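Local coordinates for putative hydrolase (PDB 3LHO), which probably acts as an iron(II)-dependent dioxygenase of the 2-oxoadipate dioxygenase/decarboxylase family, although it was crystallised with nickel in its metal site, at residues A11-D16 and D40-R45; I18-S23 and A157-R162; A25-L30 and Y234-R239; A58-S63 and N128-G133. All coordinates share one frame; numbering follows the deposited sequence.

Interaction 1. Residues A11-D16 and D40-R45. With NI (nickel (II) ion), chain B.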
loop_
_atom_site.group_PDB
_atom_site.type_symbol
_atom_site.label_atom_id
_atom_site.label_comp_id
_atom_site.label_asym_id
_atom_site.label_seq_id
_atom_site.Cartn_x
_atom_site.Cartn_y
_atom_site.Cartn_z
ATOM N N ALA A 11 -10.661 -7.710 -5.589
ATOM C CA ALA A 11 -10.805 -7.588 -7.040
ATOM C C ALA A 11 -10.903 -6.110 -7.436
ATOM O O ALA A 11 -10.241 -5.682 -8.355
ATOM C CB ALA A 11 -12.036 -8.383 -7.597
ATOM N N ALA A 12 -11.752 -5.352 -6.749
ATOM C CA ALA A 12 -12.004 -3.964 -7.092
ATOM C C ALA A 12 -10.786 -3.093 -6.774
ATOM O O ALA A 12 -10.410 -2.189 -7.561
ATOM C CB ALA A 12 -13.277 -3.461 -6.365
ATOM N N LEU A 13 -10.120 -3.389 -5.662
ATOM C CA LEU A 13 -8.923 -2.668 -5.312
ATOM C C LEU A 13 -7.798 -2.897 -6.327
ATOM O O LEU A 13 -7.064 -1.972 -6.686
ATOM C CB LEU A 13 -8.440 -3.063 -3.898
ATOM C CG LEU A 13 -7.397 -2.201 -3.205
ATOM C CD1 LEU A 13 -7.953 -0.828 -2.702
ATOM C CD2 LEU A 13 -6.768 -2.970 -2.023
ATOM N N TRP A 14 -7.634 -4.142 -6.733
ATOM C CA TRP A 14 -6.643 -4.513 -7.747
ATOM C C TRP A 14 -6.937 -3.882 -9.100
ATOM O O TRP A 14 -6.034 -3.367 -9.750
ATOM C CB TRP A 14 -6.591 -6.032 -7.860
ATOM C CG TRP A 14 -5.696 -6.570 -8.963
ATOM C CD1 TRP A 14 -6.097 -7.023 -10.194
ATOM C CD2 TRP A 14 -4.272 -6.724 -8.916
ATOM N NE1 TRP A 14 -4.994 -7.437 -10.926
ATOM C CE2 TRP A 14 -3.862 -7.260 -10.167
ATOM C CE3 TRP A 14 -3.301 -6.461 -7.947
ATOM C CZ2 TRP A 14 -2.526 -7.555 -10.461
ATOM C CZ3 TRP A 14 -1.973 -6.750 -8.244
ATOM C CH2 TRP A 14 -1.596 -7.288 -9.489
ATOM N N GLN A 15 -8.188 -3.895 -9.523
ATOM C CA GLN A 15 -8.529 -3.258 -10.828
ATOM C C GLN A 15 -8.135 -1.772 -10.856
ATOM O O GLN A 15 -7.614 -1.269 -11.858
ATOM C CB GLN A 15 -10.016 -3.414 -11.216
ATOM C CG GLN A 15 -10.382 -4.839 -11.747
ATOM C CD GLN A 15 -9.426 -5.361 -12.868
ATOM O OE1 GLN A 15 -8.983 -4.596 -13.738
ATOM N NE2 GLN A 15 -9.118 -6.659 -12.838
ATOM N N ASP A 16 -8.360 -1.098 -9.738
ATOM C CA ASP A 16 -7.976 0.288 -9.585
ATOM C C ASP A 16 -6.470 0.490 -9.533
ATOM O O ASP A 16 -5.943 1.388 -10.200
ATOM C CB ASP A 16 -8.648 0.920 -8.380
ATOM C CG ASP A 16 -8.188 2.319 -8.183
ATOM O OD1 ASP A 16 -8.609 3.189 -8.924
ATOM O OD2 ASP A 16 -7.297 2.563 -7.350
ATOM N N ASP A 40 0.773 -11.576 -0.065
ATOM C CA ASP A 40 1.162 -11.457 1.345
ATOM C C ASP A 40 0.377 -10.341 2.047
ATOM O O ASP A 40 -0.104 -10.507 3.180
ATOM C CB ASP A 40 2.664 -11.105 1.457
ATOM C CG ASP A 40 3.124 -11.008 2.899
ATOM O OD1 ASP A 40 3.133 -12.051 3.564
ATOM O OD2 ASP A 40 3.393 -9.897 3.424
ATOM N N HIS A 41 0.276 -9.200 1.360
ATOM C CA HIS A 41 -0.400 -8.026 1.904
ATOM C C HIS A 41 -0.736 -7.002 0.866
ATOM O O HIS A 41 -0.239 -7.083 -0.283
ATOM C CB HIS A 41 0.404 -7.377 3.082
ATOM C CG HIS A 41 1.703 -6.715 2.709
ATOM N ND1 HIS A 41 2.913 -7.390 2.715
ATOM C CD2 HIS A 41 2.000 -5.410 2.437
ATOM C CE1 HIS A 41 3.884 -6.545 2.419
ATOM N NE2 HIS A 41 3.358 -5.338 2.265
ATOM N N ILE A 42 -1.646 -6.097 1.264
ATOM C CA ILE A 42 -1.841 -4.779 0.669
ATOM C C ILE A 42 -1.504 -3.701 1.719
ATOM O O ILE A 42 -1.418 -3.968 2.950
ATOM C CB ILE A 42 -3.287 -4.582 0.043
ATOM C CG1 ILE A 42 -4.370 -4.666 1.125
ATOM C CG2 ILE A 42 -3.558 -5.625 -1.053
ATOM C CD1 ILE A 42 -5.257 -3.532 1.232
ATOM N N ALA A 43 -1.206 -2.503 1.224
ATOM C CA ALA A 43 -0.870 -1.367 2.093
ATOM C C ALA A 43 -1.742 -0.191 1.713
ATOM O O ALA A 43 -1.823 0.147 0.506
ATOM C CB ALA A 43 0.613 -0.980 1.939
ATOM N N LEU A 44 -2.368 0.433 2.709
ATOM C CA LEU A 44 -3.167 1.646 2.534
ATOM C C LEU A 44 -2.643 2.750 3.436
ATOM O O LEU A 44 -1.992 2.458 4.446
ATOM C CB LEU A 44 -4.643 1.350 2.852
ATOM C CG LEU A 44 -5.332 0.211 2.134
ATOM C CD1 LEU A 44 -6.745 -0.004 2.773
ATOM C CD2 LEU A 44 -5.497 0.481 0.616
ATOM N N ARG A 45 -2.928 4.004 3.080
ATOM C CA ARG A 45 -2.373 5.168 3.786
ATOM C C ARG A 45 -3.473 6.163 4.083
ATOM O O ARG A 45 -4.408 6.266 3.332
ATOM C CB ARG A 45 -1.408 5.878 2.865
ATOM C CG ARG A 45 -0.178 5.043 2.527
ATOM C CD ARG A 45 0.734 5.824 1.648
ATOM N NE ARG A 45 2.051 5.209 1.606
ATOM C CZ ARG A 45 3.132 5.722 1.028
ATOM N NH1 ARG A 45 3.081 6.884 0.403
ATOM N NH2 ARG A 45 4.286 5.057 1.087
HETATM NI NI NI B . 4.611 -3.655 1.881
HETATM O O HOH W 1 6.435 -2.081 2.061
HETATM O O HOH W 2 5.847 -4.235 3.392
HETATM O O HOH W 3 4.051 -2.493 3.779
#

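Interaction 2. Residues I18-S23 and A157-R162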
loop_
_atom_site.group_PDB
_atom_site.type_symbol
_atom_site.label_atom_id
_atom_site.label_comp_id
_atom_site.label_asym_id
_atom_site.label_seq_id
_atom_site.Cartn_x
_atom_site.Cartn_y
_atom_site.Cartn_z
ATOM N N ILE A 18 -3.982 -1.461 -10.723
ATOM C CA ILE A 18 -3.262 -1.742 -11.977
ATOM C C ILE A 18 -3.382 -0.604 -12.995
ATOM O O ILE A 18 -2.537 -0.478 -13.867
ATOM C CB ILE A 18 -3.632 -3.123 -12.652
ATOM C CG1 ILE A 18 -5.105 -3.188 -13.073
ATOM C CG2 ILE A 18 -3.242 -4.307 -11.762
ATOM C CD1 ILE A 18 -5.457 -4.486 -13.881
ATOM N N LYS A 19 -4.398 0.247 -12.866
ATOM C CA LYS A 19 -4.475 1.442 -13.661
ATOM C C LYS A 19 -3.300 2.364 -13.399
ATOM O O LYS A 19 -2.831 3.001 -14.322
ATOM C CB LYS A 19 -5.785 2.204 -13.436
ATOM C CG LYS A 19 -7.022 1.445 -13.826
ATOM C CD LYS A 19 -8.273 2.244 -13.426
ATOM C CE LYS A 19 -9.534 1.472 -13.689
ATOM N NZ LYS A 19 -10.695 2.261 -13.187
HETATM N N MSE A 20 -2.858 2.459 -12.142
HETATM C CA MSE A 20 -1.691 3.231 -11.763
HETATM C C MSE A 20 -0.431 2.430 -12.011
HETATM O O MSE A 20 0.618 3.026 -12.208
HETATM C CB MSE A 20 -1.671 3.527 -10.253
HETATM C CG MSE A 20 -2.633 4.583 -9.830
HETATM SE SE MSE A 20 -2.431 4.872 -7.985
HETATM C CE MSE A 20 -3.180 3.228 -7.310
ATOM N N THR A 21 -0.548 1.101 -11.981
ATOM C CA THR A 21 0.616 0.207 -11.855
ATOM C C THR A 21 0.564 -0.929 -12.917
ATOM O O THR A 21 0.400 -2.116 -12.580
ATOM C CB THR A 21 0.668 -0.399 -10.430
ATOM O OG1 THR A 21 0.245 0.594 -9.485
ATOM C CG2 THR A 21 2.077 -0.869 -10.070
ATOM N N PRO A 22 0.719 -0.565 -14.201
ATOM C CA PRO A 22 0.681 -1.562 -15.272
ATOM C C PRO A 22 1.693 -2.681 -15.106
ATOM O O PRO A 22 1.405 -3.813 -15.501
ATOM C CB PRO A 22 0.977 -0.753 -16.545
ATOM C CG PRO A 22 1.517 0.534 -16.095
ATOM C CD PRO A 22 0.910 0.799 -14.745
ATOM N N SER A 23 2.830 -2.380 -14.482
ATOM C CA SER A 23 3.826 -3.401 -14.201
ATOM C C SER A 23 3.263 -4.571 -13.363
ATOM O O SER A 23 3.607 -5.723 -13.595
ATOM C CB SER A 23 5.021 -2.799 -13.470
ATOM O OG SER A 23 5.703 -1.882 -14.306
ATOM N N ALA A 157 -1.806 13.171 -0.976
ATOM C CA ALA A 157 -2.390 14.378 -1.581
ATOM C C ALA A 157 -2.569 14.223 -3.099
ATOM O O ALA A 157 -3.623 14.643 -3.672
ATOM C CB ALA A 157 -1.536 15.629 -1.238
ATOM N N ALA A 158 -1.588 13.607 -3.767
ATOM C CA ALA A 158 -1.635 13.460 -5.252
ATOM C C ALA A 158 -2.600 12.384 -5.742
ATOM O O ALA A 158 -3.254 12.555 -6.789
ATOM C CB ALA A 158 -0.223 13.220 -5.858
ATOM N N LEU A 159 -2.676 11.265 -5.038
ATOM C CA LEU A 159 -3.408 10.080 -5.580
ATOM C C LEU A 159 -4.665 9.672 -4.794
ATOM O O LEU A 159 -5.545 8.974 -5.322
ATOM C CB LEU A 159 -2.425 8.906 -5.705
ATOM C CG LEU A 159 -1.415 9.108 -6.862
ATOM C CD1 LEU A 159 -0.281 8.153 -6.726
ATOM C CD2 LEU A 159 -2.076 8.959 -8.236
ATOM N N GLY A 160 -4.761 10.151 -3.566
ATOM C CA GLY A 160 -5.909 9.900 -2.718
ATOM C C GLY A 160 -5.996 8.475 -2.182
ATOM O O GLY A 160 -4.987 7.866 -1.779
ATOM N N TYR A 161 -7.224 7.979 -2.114
ATOM C CA TYR A 161 -7.535 6.709 -1.477
ATOM C C TYR A 161 -7.542 5.605 -2.506
ATOM O O TYR A 161 -8.525 5.405 -3.217
ATOM C CB TYR A 161 -8.850 6.797 -0.665
ATOM C CG TYR A 161 -8.603 7.642 0.551
ATOM C CD1 TYR A 161 -7.818 7.170 1.569
ATOM C CD2 TYR A 161 -9.014 8.976 0.609
ATOM C CE1 TYR A 161 -7.533 7.929 2.644
ATOM C CE2 TYR A 161 -8.664 9.782 1.706
ATOM C CZ TYR A 161 -7.961 9.243 2.703
ATOM O OH TYR A 161 -7.603 10.043 3.769
ATOM N N ARG A 162 -6.416 4.926 -2.611
ATOM C CA ARG A 162 -6.174 3.854 -3.586
ATOM C C ARG A 162 -5.078 2.975 -2.983
ATOM O O ARG A 162 -4.356 3.415 -2.074
ATOM C CB ARG A 162 -5.715 4.386 -4.965
ATOM C CG ARG A 162 -6.498 5.517 -5.525
ATOM C CD ARG A 162 -5.934 6.056 -6.814
ATOM N NE ARG A 162 -6.156 5.155 -7.945
ATOM C CZ ARG A 162 -5.948 5.464 -9.227
ATOM N NH1 ARG A 162 -5.536 6.669 -9.593
ATOM N NH2 ARG A 162 -6.138 4.537 -10.163
#

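Interaction 3. Residues A25-L30 and Y234-R239. With NI (nickel (II) ion), chain B.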
loop_
_atom_site.group_PDB
_atom_site.type_symbol
_atom_site.label_atom_id
_atom_site.label_comp_id
_atom_site.label_asym_id
_atom_site.label_seq_id
_atom_site.Cartn_x
_atom_site.Cartn_y
_atom_site.Cartn_z
ATOM N N ALA A 25 0.170 -5.548 -13.387
ATOM C CA ALA A 25 -0.686 -6.414 -14.217
ATOM C C ALA A 25 0.200 -7.406 -14.990
ATOM O O ALA A 25 -0.095 -8.618 -15.072
ATOM C CB ALA A 25 -1.604 -5.595 -15.168
ATOM N N LYS A 26 1.321 -6.918 -15.499
ATOM C CA LYS A 26 2.200 -7.769 -16.322
ATOM C C LYS A 26 2.902 -8.846 -15.483
ATOM O O LYS A 26 2.950 -10.004 -15.883
ATOM C CB LYS A 26 3.231 -6.928 -17.084
ATOM C CG LYS A 26 2.614 -5.987 -18.102
ATOM C CD LYS A 26 3.705 -5.222 -18.842
ATOM C CE LYS A 26 3.160 -4.215 -19.841
ATOM N NZ LYS A 26 4.247 -3.330 -20.373
ATOM N N ILE A 27 3.454 -8.455 -14.340
ATOM C CA ILE A 27 4.153 -9.405 -13.474
ATOM C C ILE A 27 3.159 -10.451 -12.905
ATOM O O ILE A 27 3.506 -11.617 -12.801
ATOM C CB ILE A 27 4.958 -8.677 -12.390
ATOM C CG1 ILE A 27 6.070 -7.857 -13.073
ATOM C CG2 ILE A 27 5.528 -9.685 -11.341
ATOM C CD1 ILE A 27 6.761 -6.844 -12.194
ATOM N N HIS A 28 1.923 -10.045 -12.592
ATOM C CA HIS A 28 0.885 -10.991 -12.154
ATOM C C HIS A 28 0.688 -12.084 -13.217
ATOM O O HIS A 28 0.704 -13.260 -12.898
ATOM C CB HIS A 28 -0.443 -10.265 -11.869
ATOM C CG HIS A 28 -1.497 -11.143 -11.260
ATOM N ND1 HIS A 28 -2.348 -11.927 -12.023
ATOM C CD2 HIS A 28 -1.849 -11.357 -9.963
ATOM C CE1 HIS A 28 -3.169 -12.591 -11.218
ATOM N NE2 HIS A 28 -2.893 -12.257 -9.964
ATOM N N GLN A 29 0.507 -11.682 -14.473
ATOM C CA GLN A 29 0.403 -12.625 -15.588
ATOM C C GLN A 29 1.668 -13.502 -15.719
ATOM O O GLN A 29 1.562 -14.729 -15.847
ATOM C CB GLN A 29 0.083 -11.872 -16.899
ATOM C CG GLN A 29 -0.152 -12.745 -18.131
ATOM C CD GLN A 29 -1.302 -13.733 -17.969
ATOM O OE1 GLN A 29 -2.263 -13.475 -17.247
ATOM N NE2 GLN A 29 -1.202 -14.870 -18.645
ATOM N N LEU A 30 2.849 -12.894 -15.655
ATOM C CA LEU A 30 4.112 -13.645 -15.728
ATOM C C LEU A 30 4.246 -14.770 -14.683
ATOM O O LEU A 30 4.604 -15.903 -15.021
ATOM C CB LEU A 30 5.289 -12.685 -15.591
ATOM C CG LEU A 30 6.725 -13.235 -15.606
ATOM C CD1 LEU A 30 7.119 -13.621 -17.031
ATOM C CD2 LEU A 30 7.749 -12.210 -15.068
ATOM N N TYR A 234 5.130 -2.679 -7.245
ATOM C CA TYR A 234 4.641 -4.015 -6.896
ATOM C C TYR A 234 5.769 -4.658 -6.079
ATOM O O TYR A 234 6.930 -4.593 -6.464
ATOM C CB TYR A 234 4.438 -4.774 -8.191
ATOM C CG TYR A 234 3.568 -6.017 -8.230
ATOM C CD1 TYR A 234 2.421 -6.166 -7.426
ATOM C CD2 TYR A 234 3.851 -7.030 -9.155
ATOM C CE1 TYR A 234 1.620 -7.323 -7.521
ATOM C CE2 TYR A 234 3.043 -8.156 -9.264
ATOM C CZ TYR A 234 1.917 -8.284 -8.464
ATOM O OH TYR A 234 1.137 -9.411 -8.588
ATOM N N GLU A 235 5.402 -5.280 -4.972
ATOM C CA GLU A 235 6.323 -5.794 -3.972
ATOM C C GLU A 235 6.231 -7.331 -3.864
ATOM O O GLU A 235 5.251 -7.926 -4.308
ATOM C CB GLU A 235 5.976 -5.155 -2.646
ATOM C CG GLU A 235 7.009 -5.305 -1.519
ATOM C CD GLU A 235 6.643 -4.432 -0.305
ATOM O OE1 GLU A 235 5.726 -4.835 0.454
ATOM O OE2 GLU A 235 7.254 -3.344 -0.107
ATOM N N PHE A 236 7.279 -7.938 -3.292
ATOM C CA PHE A 236 7.434 -9.402 -3.151
ATOM C C PHE A 236 7.966 -9.651 -1.767
ATOM O O PHE A 236 8.873 -8.975 -1.329
ATOM C CB PHE A 236 8.372 -9.939 -4.251
ATOM C CG PHE A 236 7.995 -9.434 -5.621
ATOM C CD1 PHE A 236 7.080 -10.117 -6.390
ATOM C CD2 PHE A 236 8.483 -8.224 -6.097
ATOM C CE1 PHE A 236 6.668 -9.600 -7.617
ATOM C CE2 PHE A 236 8.072 -7.718 -7.337
ATOM C CZ PHE A 236 7.163 -8.398 -8.075
ATOM N N ALA A 237 7.383 -10.597 -1.039
ATOM C CA ALA A 237 7.831 -10.867 0.327
ATOM C C ALA A 237 7.927 -12.369 0.586
ATOM O O ALA A 237 7.015 -13.131 0.246
ATOM C CB ALA A 237 6.853 -10.218 1.360
ATOM N N ARG A 238 9.040 -12.780 1.192
ATOM C CA ARG A 238 9.169 -14.089 1.763
ATOM C C ARG A 238 9.219 -13.967 3.282
ATOM O O ARG A 238 10.068 -13.276 3.804
ATOM C CB ARG A 238 10.434 -14.785 1.266
ATOM C CG ARG A 238 10.592 -16.204 1.821
ATOM C CD ARG A 238 11.659 -17.015 1.111
ATOM N NE ARG A 238 11.937 -18.265 1.838
ATOM C CZ ARG A 238 12.954 -19.090 1.589
ATOM N NH1 ARG A 238 13.832 -18.842 0.632
ATOM N NH2 ARG A 238 13.088 -20.190 2.306
ATOM N N ARG A 239 8.329 -14.679 3.975
ATOM C CA ARG A 239 8.382 -14.761 5.426
ATOM C C ARG A 239 8.917 -16.088 5.932
ATOM O O ARG A 239 8.728 -17.131 5.297
ATOM C CB ARG A 239 6.995 -14.539 6.014
ATOM C CG ARG A 239 6.429 -13.173 5.732
ATOM C CD ARG A 239 4.964 -13.101 6.208
ATOM N NE ARG A 239 4.484 -11.773 5.892
ATOM C CZ ARG A 239 4.844 -10.668 6.541
ATOM N NH1 ARG A 239 5.639 -10.704 7.618
ATOM N NH2 ARG A 239 4.410 -9.518 6.097
HETATM NI NI NI B . 4.611 -3.655 1.881
HETATM O O HOH W 1 6.435 -2.081 2.061
HETATM O O HOH W 2 5.847 -4.235 3.392
HETATM O O HOH W 3 4.051 -2.493 3.779
#

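Interaction 4. Residues A58-S63 and N128-G133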
loop_
_atom_site.group_PDB
_atom_site.type_symbol
_atom_site.label_atom_id
_atom_site.label_comp_id
_atom_site.label_asym_id
_atom_site.label_seq_id
_atom_site.Cartn_x
_atom_site.Cartn_y
_atom_site.Cartn_z
ATOM N N ALA A 58 -10.022 0.862 8.291
ATOM C CA ALA A 58 -10.017 -0.511 8.811
ATOM C C ALA A 58 -11.409 -1.166 8.834
ATOM O O ALA A 58 -11.519 -2.386 8.639
ATOM C CB ALA A 58 -9.367 -0.557 10.221
ATOM N N LYS A 59 -12.456 -0.352 9.007
ATOM C CA LYS A 59 -13.829 -0.870 9.079
ATOM C C LYS A 59 -14.242 -1.571 7.790
ATOM O O LYS A 59 -15.106 -2.455 7.802
ATOM C CB LYS A 59 -14.840 0.239 9.414
ATOM C CG LYS A 59 -14.955 0.571 10.882
ATOM C CD LYS A 59 -15.755 -0.487 11.631
ATOM C CE LYS A 59 -15.924 -0.085 13.088
ATOM N NZ LYS A 59 -16.408 -1.245 13.905
ATOM N N HIS A 60 -13.642 -1.170 6.673
ATOM C CA HIS A 60 -13.906 -1.842 5.384
ATOM C C HIS A 60 -13.427 -3.270 5.412
ATOM O O HIS A 60 -13.872 -4.084 4.631
ATOM C CB HIS A 60 -13.319 -1.053 4.205
ATOM C CG HIS A 60 -14.026 0.238 3.979
ATOM N ND1 HIS A 60 -14.999 0.389 3.007
ATOM C CD2 HIS A 60 -13.980 1.413 4.652
ATOM C CE1 HIS A 60 -15.510 1.603 3.092
ATOM N NE2 HIS A 60 -14.921 2.244 4.081
ATOM N N PHE A 61 -12.517 -3.582 6.340
ATOM C CA PHE A 61 -11.981 -4.937 6.433
ATOM C C PHE A 61 -12.530 -5.700 7.659
ATOM O O PHE A 61 -12.857 -6.896 7.560
ATOM C CB PHE A 61 -10.476 -4.852 6.442
ATOM C CG PHE A 61 -9.891 -4.216 5.206
ATOM C CD1 PHE A 61 -9.696 -2.844 5.129
ATOM C CD2 PHE A 61 -9.591 -4.992 4.105
ATOM C CE1 PHE A 61 -9.175 -2.261 4.000
ATOM C CE2 PHE A 61 -9.066 -4.440 2.964
ATOM C CZ PHE A 61 -8.864 -3.076 2.885
ATOM N N THR A 62 -12.624 -5.041 8.806
ATOM C CA THR A 62 -13.115 -5.706 10.018
ATOM C C THR A 62 -14.586 -6.075 9.858
ATOM O O THR A 62 -15.036 -7.050 10.430
ATOM C CB THR A 62 -12.928 -4.876 11.264
ATOM O OG1 THR A 62 -13.617 -3.625 11.103
ATOM C CG2 THR A 62 -11.450 -4.670 11.547
ATOM N N SER A 63 -15.302 -5.366 8.995
ATOM C CA SER A 63 -16.696 -5.688 8.752
ATOM C C SER A 63 -16.895 -7.001 7.972
ATOM O O SER A 63 -17.997 -7.537 7.970
ATOM C CB SER A 63 -17.335 -4.533 8.014
ATOM O OG SER A 63 -16.840 -4.491 6.686
ATOM N N ASN A 128 -16.689 1.801 -2.316
ATOM C CA ASN A 128 -15.529 2.108 -3.114
ATOM C C ASN A 128 -14.559 2.998 -2.401
ATOM O O ASN A 128 -13.589 3.447 -3.033
ATOM C CB ASN A 128 -15.913 2.742 -4.467
ATOM C CG ASN A 128 -16.489 4.135 -4.318
ATOM O OD1 ASN A 128 -17.152 4.435 -3.336
ATOM N ND2 ASN A 128 -16.190 5.003 -5.263
ATOM N N PHE A 129 -14.778 3.271 -1.105
ATOM C CA PHE A 129 -13.955 4.300 -0.473
ATOM C C PHE A 129 -12.443 4.032 -0.539
ATOM O O PHE A 129 -11.660 4.953 -0.807
ATOM C CB PHE A 129 -14.360 4.589 0.977
ATOM C CG PHE A 129 -13.451 5.649 1.646
ATOM C CD1 PHE A 129 -13.438 6.956 1.157
ATOM C CD2 PHE A 129 -12.575 5.316 2.658
ATOM C CE1 PHE A 129 -12.649 7.897 1.670
ATOM C CE2 PHE A 129 -11.769 6.265 3.204
ATOM C CZ PHE A 129 -11.769 7.558 2.712
ATOM N N ILE A 130 -11.997 2.804 -0.298
ATOM C CA ILE A 130 -10.548 2.578 -0.245
ATOM C C ILE A 130 -9.886 2.610 -1.653
ATOM O O ILE A 130 -8.685 2.606 -1.767
ATOM C CB ILE A 130 -10.181 1.289 0.533
ATOM C CG1 ILE A 130 -10.616 0.055 -0.226
ATOM C CG2 ILE A 130 -10.731 1.307 2.043
ATOM C CD1 ILE A 130 -10.030 -1.250 0.378
ATOM N N TYR A 131 -10.696 2.627 -2.714
ATOM C CA TYR A 131 -10.189 2.856 -4.077
ATOM C C TYR A 131 -10.909 4.011 -4.790
ATOM O O TYR A 131 -11.043 4.003 -6.021
ATOM C CB TYR A 131 -10.216 1.568 -4.918
ATOM C CG TYR A 131 -11.573 0.862 -4.980
ATOM C CD1 TYR A 131 -11.950 -0.045 -3.971
ATOM C CD2 TYR A 131 -12.489 1.134 -6.022
ATOM C CE1 TYR A 131 -13.167 -0.659 -3.986
ATOM C CE2 TYR A 131 -13.755 0.500 -6.048
ATOM C CZ TYR A 131 -14.058 -0.416 -5.014
ATOM O OH TYR A 131 -15.253 -1.057 -4.983
ATOM N N SER A 132 -11.349 5.002 -4.007
ATOM C CA SER A 132 -12.190 6.125 -4.515
ATOM C C SER A 132 -11.300 7.248 -5.112
ATOM O O SER A 132 -11.776 8.158 -5.771
ATOM C CB SER A 132 -13.064 6.723 -3.359
ATOM O OG SER A 132 -12.241 7.159 -2.235
ATOM N N GLY A 133 -10.011 7.239 -4.813
ATOM C CA GLY A 133 -9.091 8.275 -5.352
ATOM C C GLY A 133 -9.133 9.602 -4.615
ATOM O O GLY A 133 -9.312 9.672 -3.369
#

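Interaction 1. Residues A11-D16 and D40-R45
Leu13 of helix 6-20 and Ile42 of strand 39-47 reach toward each other tip to tip, packing a helix against the mixed sheet of this glyoxalase-clan fold, on the face turned from the metal site. The methyl ends do the touching, Leu13 CD2 lying 3.6 Å from Ile42 CD1. With Leu13 CG swung anti to the backbone N (chi1 -166°), the isobutyl group extends from the helix and forks over the strand: CD2 goes to Ile42, while Leu13 CD1 approaches Leu44 CD2 more loosely, at 4.3 Å. Phe166 of the adjacent strand 165-169 packs on both Leu13 and Ile42, so the leucine is one piece of a larger apolar layer.

His41, next to Ile42 in the strand, sends its imidazole away from that layer. Its NE2 binds nickel at 2.1 Å, and Glu235 and His165 supply the other protein ligands of a site that also holds three waters. The other ring nitrogen, ND1, donates to Asp40, which is a second-shell residue and is itself salt-bridged to Arg239 and Lys93. This His-carboxylate bond probably fixes the rotation of the imidazole: His41 ND1 lies 2.6 Å from Asp40 OD2, the N-H...O angle is 171°, and the oxygen accepts through its anti lone pair, only 6° out of the ring plane.

Interaction 2. Residues I18-S23 and A157-R162
Selenomethionine Met20, near the end of helix 6-20, lies over one face of the Arg162 guanidinium, a helix-to-loop packing that joins this helix of the glyoxalase-clan fold to the loop leaving helix 151-159. This is the tight part of the contact. Met20 CG sits 3.5 Å from Arg162 CZ, offset toward the rim of the flat group, and a bend at chi3 (-71°) folds the end of the chain back along the arginine, bringing Met20 CE to 3.6 Å from Arg162 CB. Asp16 forms a salt bridge with Arg162 NE and is the main polar anchor of the guanidinium.

Toward solvent the packing is looser. Lys19 comes to the edge of the guanidinium with its CB alone, and its extended chain carries the ammonium away. Arg162 NH2 bonds a glycol probably left from crystallisation. A leucine in place of Arg162 would probably leave Asp16 without its charged mate and Met20 without the flat surface it lies on. On the buried side, Met20 SE also meets Leu159 CD2 at 4.1 Å.

Interaction 3. Residues A25-L30 and Y234-R239
Tyr234 and Ile27 carry most of this helix-on-sheet packing, in which helix 22-32 lies against segment 234-239 of the mixed sheet. The two side chains slide past each other in opposite directions. Ile27 CG2 comes to the edge of the tyrosine ring, in its plane, 3.6 Å from Tyr234 CE2. The same branch reaches the next aromatic residue, Ile27 CG2 lying 3.9 Å from Phe236 CZ, so one methyl touches the edges of two neighbouring rings. Leu186 of helix 179-188 packs on both Ile27 and Phe236 and extends this apolar patch.

His28, one residue further along the helix, crosses the tyrosine at a slant. His28 CB is 3.7 Å from Tyr234 OH, and the hydroxyl oxygen lies near the imidazole plane, at its edge. An alanine at Tyr234 is likely to open a gap beside Ile27 CG2 and take away the hydroxyl at the edge of the His28 ring.

Between the two aromatic residues, Glu235 turns to the metal. CG stands anti to the backbone N (chi1 -167°) and the extended chain carries the carboxylate to nickel. Glu235 OE1 binds the ion at 2.2 Å. Water 1, itself a nickel ligand, donates a 2.6 Å hydrogen bond to Glu235 OE2.

Interaction 4. Residues A58-S63 and N128-G133
Apolar packing dominates where Ile130, in a short 3-10 turn, wedges its two branches against His60 and Phe61 of helix 54-62. Ile130 CG2 lies over one face of the His60 imidazole, 4.0 Å from His60 CG. The other branch, with Ile130 CG1 placed between the backbone N and the carbonyl carbon (chi1 69°), points its CD1 at Phe61, Ile130 CD1 lying 3.3 Å from Phe61 CZ, a close approach. Phe129 adds its CB, with Phe129 CB 3.8 Å from His60 CE1, the two side chains crossing at about a right angle.

Polar bonds stay within each segment or go beyond the pair. His60 NE2 bonds the carbonyl oxygen of Thr124. Ser132 OG donates to Phe129 O at 2.7 Å, tilted 21° from the carbonyl plane, and the same hydroxyl also bonds His135. In the helix, Ser63 OG donates to Lys59 O.

Around this contact, Leu9 of helix 6-20 packs on both Phe61 and Ile130, and Phe61 also rests on Ile42 and Leu44 of strand 39-47, so the loop and two helices converge on one side of the sheet.

In the fold
Interactions 1, 3 and 4 are buried, whereas interaction 2 is only partly so and includes an exposed lysine. Interactions 1 and 3 set successive helices, 6-20 and 22-32, against strands of the same sheet. Each also carries a metal ligand; His41 and Glu235 meet at one nickel ion, and an Asp40-Arg239 salt bridge ties the two strand segments again. Interaction 2 uses the far end of helix 6-20 and is the one built round a charged group; it joins interaction 4 through a probable hydrogen bond from Gly133 N to Tyr161 O. Interaction 4, purely structural, adjoins interaction 1 as well, but stays about 15 Å from interaction 3 at the nearest atoms.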